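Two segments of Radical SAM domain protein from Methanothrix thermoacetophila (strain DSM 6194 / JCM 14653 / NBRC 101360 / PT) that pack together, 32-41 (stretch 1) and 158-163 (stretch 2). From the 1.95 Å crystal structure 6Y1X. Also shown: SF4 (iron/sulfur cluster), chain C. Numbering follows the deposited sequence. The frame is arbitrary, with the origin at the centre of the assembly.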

# COMPACT_ATOMS: atom_id res chain seq x y z
N ARG A 32 -18.83 -7.95 -1.82
CA ARG A 32 -18.17 -8.67 -0.73
C ARG A 32 -16.72 -8.23 -0.53
O ARG A 32 -16.23 -8.22 0.60
CB ARG A 32 -18.24 -10.17 -0.98
CG ARG A 32 -18.01 -11.02 0.25
CD ARG A 32 -18.18 -12.50 -0.05
NE ARG A 32 -17.14 -13.00 -0.94
CZ ARG A 32 -15.91 -13.31 -0.55
NH1 ARG A 32 -15.56 -13.19 0.72
NH2 ARG A 32 -15.03 -13.76 -1.43
N ARG A 33 -16.03 -7.88 -1.61
CA ARG A 33 -14.63 -7.46 -1.54
C ARG A 33 -14.43 -6.19 -0.72
O ARG A 33 -13.28 -5.87 -0.36
CB ARG A 33 -14.10 -7.30 -2.96
CG ARG A 33 -14.71 -6.14 -3.72
CD ARG A 33 -14.28 -6.15 -5.18
NE ARG A 33 -14.90 -7.26 -5.89
CZ ARG A 33 -14.65 -7.59 -7.15
NH1 ARG A 33 -15.27 -8.62 -7.70
NH2 ARG A 33 -13.77 -6.88 -7.86
N ILE A 34 -15.49 -5.45 -0.41
CA ILE A 34 -15.45 -4.36 0.56
C ILE A 34 -16.03 -4.78 1.90
O ILE A 34 -15.41 -4.59 2.94
CB ILE A 34 -16.17 -3.11 0.00
CG1 ILE A 34 -15.43 -2.55 -1.21
CG2 ILE A 34 -16.32 -2.06 1.09
CD1 ILE A 34 -16.15 -1.40 -1.89
N ARG A 35 -17.22 -5.38 1.87
CA ARG A 35 -17.98 -5.68 3.08
C ARG A 35 -17.23 -6.62 4.02
O ARG A 35 -17.39 -6.53 5.24
CB ARG A 35 -19.34 -6.27 2.71
CG ARG A 35 -20.25 -6.56 3.88
CD ARG A 35 -21.57 -7.19 3.41
NE ARG A 35 -21.37 -8.50 2.80
CZ ARG A 35 -21.47 -8.74 1.49
NH1 ARG A 35 -21.27 -9.97 1.03
NH2 ARG A 35 -21.75 -7.76 0.65
N GLU A 36 -16.42 -7.53 3.48
CA GLU A 36 -15.70 -8.50 4.29
C GLU A 36 -14.20 -8.23 4.35
O GLU A 36 -13.44 -9.09 4.80
CB GLU A 36 -15.96 -9.92 3.78
CG GLU A 36 -17.40 -10.36 3.92
CD GLU A 36 -17.62 -11.81 3.54
OE1 GLU A 36 -16.70 -12.42 2.97
OE2 GLU A 36 -18.72 -12.33 3.81
N HIS A 37 -13.75 -7.05 3.92
CA HIS A 37 -12.34 -6.71 3.97
C HIS A 37 -12.12 -5.80 5.17
O HIS A 37 -12.66 -4.68 5.19
CB HIS A 37 -11.90 -6.02 2.69
CG HIS A 37 -10.41 -5.93 2.52
ND1 HIS A 37 -9.56 -5.57 3.54
CD2 HIS A 37 -9.62 -6.14 1.44
CE1 HIS A 37 -8.32 -5.57 3.10
NE2 HIS A 37 -8.33 -5.91 1.83
N PRO A 38 -11.35 -6.22 6.18
CA PRO A 38 -11.21 -5.39 7.39
C PRO A 38 -10.61 -4.02 7.13
O PRO A 38 -10.89 -3.09 7.90
CB PRO A 38 -10.30 -6.23 8.29
CG PRO A 38 -10.19 -7.58 7.66
CD PRO A 38 -10.52 -7.43 6.21
N CYS A 39 -9.82 -3.85 6.08
CA CYS A 39 -9.17 -2.58 5.80
C CYS A 39 -10.02 -1.66 4.93
O CYS A 39 -9.67 -0.48 4.78
CB CYS A 39 -7.81 -2.81 5.14
SG CYS A 39 -6.79 -4.04 5.99
N PHE A 40 -11.12 -2.15 4.38
CA PHE A 40 -11.99 -1.34 3.53
C PHE A 40 -13.37 -1.11 4.13
O PHE A 40 -14.17 -0.37 3.55
CB PHE A 40 -12.13 -1.98 2.14
CG PHE A 40 -10.87 -1.93 1.32
CD1 PHE A 40 -9.79 -2.75 1.64
CD2 PHE A 40 -10.76 -1.08 0.24
CE1 PHE A 40 -8.63 -2.71 0.89
CE2 PHE A 40 -9.60 -1.04 -0.52
CZ PHE A 40 -8.54 -1.85 -0.19
N SER A 41 -13.67 -1.74 5.27
CA SER A 41 -14.96 -1.57 5.93
C SER A 41 -14.73 -1.48 7.43
O SER A 41 -13.99 -2.30 7.99
CB SER A 41 -15.90 -2.74 5.60
OG SER A 41 -17.14 -2.59 6.26
N VAL A 158 -6.57 -10.34 -8.22
CA VAL A 158 -6.50 -9.31 -7.18
C VAL A 158 -7.65 -8.32 -7.39
O VAL A 158 -7.83 -7.78 -8.49
CB VAL A 158 -5.14 -8.61 -7.22
CG1 VAL A 158 -5.13 -7.37 -6.33
CG2 VAL A 158 -4.04 -9.58 -6.81
N THR A 159 -8.42 -8.08 -6.33
CA THR A 159 -9.57 -7.18 -6.40
C THR A 159 -9.40 -5.91 -5.59
O THR A 159 -10.16 -4.96 -5.79
CB THR A 159 -10.85 -7.89 -5.92
OG1 THR A 159 -10.63 -8.46 -4.63
CG2 THR A 159 -11.28 -8.97 -6.90
N ASN A 160 -8.43 -5.86 -4.69
CA ASN A 160 -8.23 -4.74 -3.78
C ASN A 160 -6.77 -4.36 -3.84
O ASN A 160 -5.90 -5.23 -3.75
CB ASN A 160 -8.64 -5.09 -2.35
CG ASN A 160 -10.13 -5.37 -2.21
OD1 ASN A 160 -10.64 -6.36 -2.75
ND2 ASN A 160 -10.82 -4.51 -1.48
N ILE A 161 -6.49 -3.07 -3.95
CA ILE A 161 -5.13 -2.57 -4.14
C ILE A 161 -4.93 -1.36 -3.24
O ILE A 161 -5.77 -0.46 -3.21
CB ILE A 161 -4.84 -2.20 -5.60
CG1 ILE A 161 -4.88 -3.44 -6.49
CG2 ILE A 161 -3.49 -1.51 -5.72
CD1 ILE A 161 -4.75 -3.13 -7.97
N THR A 162 -3.84 -1.36 -2.48
CA THR A 162 -3.46 -0.20 -1.70
C THR A 162 -2.24 0.44 -2.36
O THR A 162 -1.24 -0.24 -2.62
CB THR A 162 -3.13 -0.59 -0.26
OG1 THR A 162 -4.33 -0.91 0.43
CG2 THR A 162 -2.44 0.57 0.46
N VAL A 163 -2.32 1.73 -2.62
CA VAL A 163 -1.20 2.49 -3.15
C VAL A 163 -0.83 3.51 -2.09
O VAL A 163 -1.70 4.22 -1.58
CB VAL A 163 -1.55 3.18 -4.48
CG1 VAL A 163 -0.36 3.98 -5.00
CG2 VAL A 163 -2.03 2.16 -5.51
FE1 SF4 C . -3.08 -3.35 3.17
FE2 SF4 C . -5.13 -4.57 4.49
FE3 SF4 C . -2.80 -5.89 4.02
FE4 SF4 C . -4.51 -5.34 1.93
S1 SF4 C . -4.92 -6.73 3.72
S2 SF4 C . -2.22 -5.09 1.94
S3 SF4 C . -5.31 -3.29 2.59
S4 SF4 C . -3.07 -4.05 5.37

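Stretch 1 opens with a short helix, Arg32 to Arg35, and continues as loop. Glu36 is the first residue to leave helical phi/psi. The turn out of the helix is held by two backbone bonds: Glu36 N donates to Arg32 O at 3.0 Å, and His37 N to Ile34 O at 3.1 Å. A further turn follows, in which Phe40 N donates to His37 O at 3.1 Å. Stretch 2 runs into a strand that includes Asn160 to Val163. The closest CA atoms across the stretches are those of Arg33 and Thr159, 7.0 Å apart. Side chains must therefore make much of the contact.

Asn160 is at its centre. Asn160 ND2 donates a hydrogen bond to Arg33 O, 3.0 Å away, near the end of the helix. This is the only hydrogen bond between the stretches. Within stretch 2, Thr159 OG1 donates to Asn160 OD1 at 2.8 Å, so both ends of the amide are engaged. That pairing helps fix the amide orientation, with ND2 facing the carbonyl.

Aromatic residues pack around the same amide. Asn160 ND2 lies over one face of the Phe40 ring, 3.7 Å from Phe40 CE1. Asn160 ND2 is also 3.6 Å from His37 CD2. A hydrogen bond from Cys39 N to His37 ND1, 3.1 Å, ties the imidazole to its own loop.

The Arg33 side chain reaches along Thr159. The methyl Thr159 CG2 sits over one face of the guanidinium, 3.4 Å from Arg33 NH2. This is a packing contact.

The iron-sulfur cluster adjoins both stretches. Cys39 SG binds SF4 FE2 at 2.3 Å. From the strand, Thr162 OG1 approaches SF4 S3 to 3.4 Å, and Phe40 CE1 lies 3.8 Å from the same sulfur.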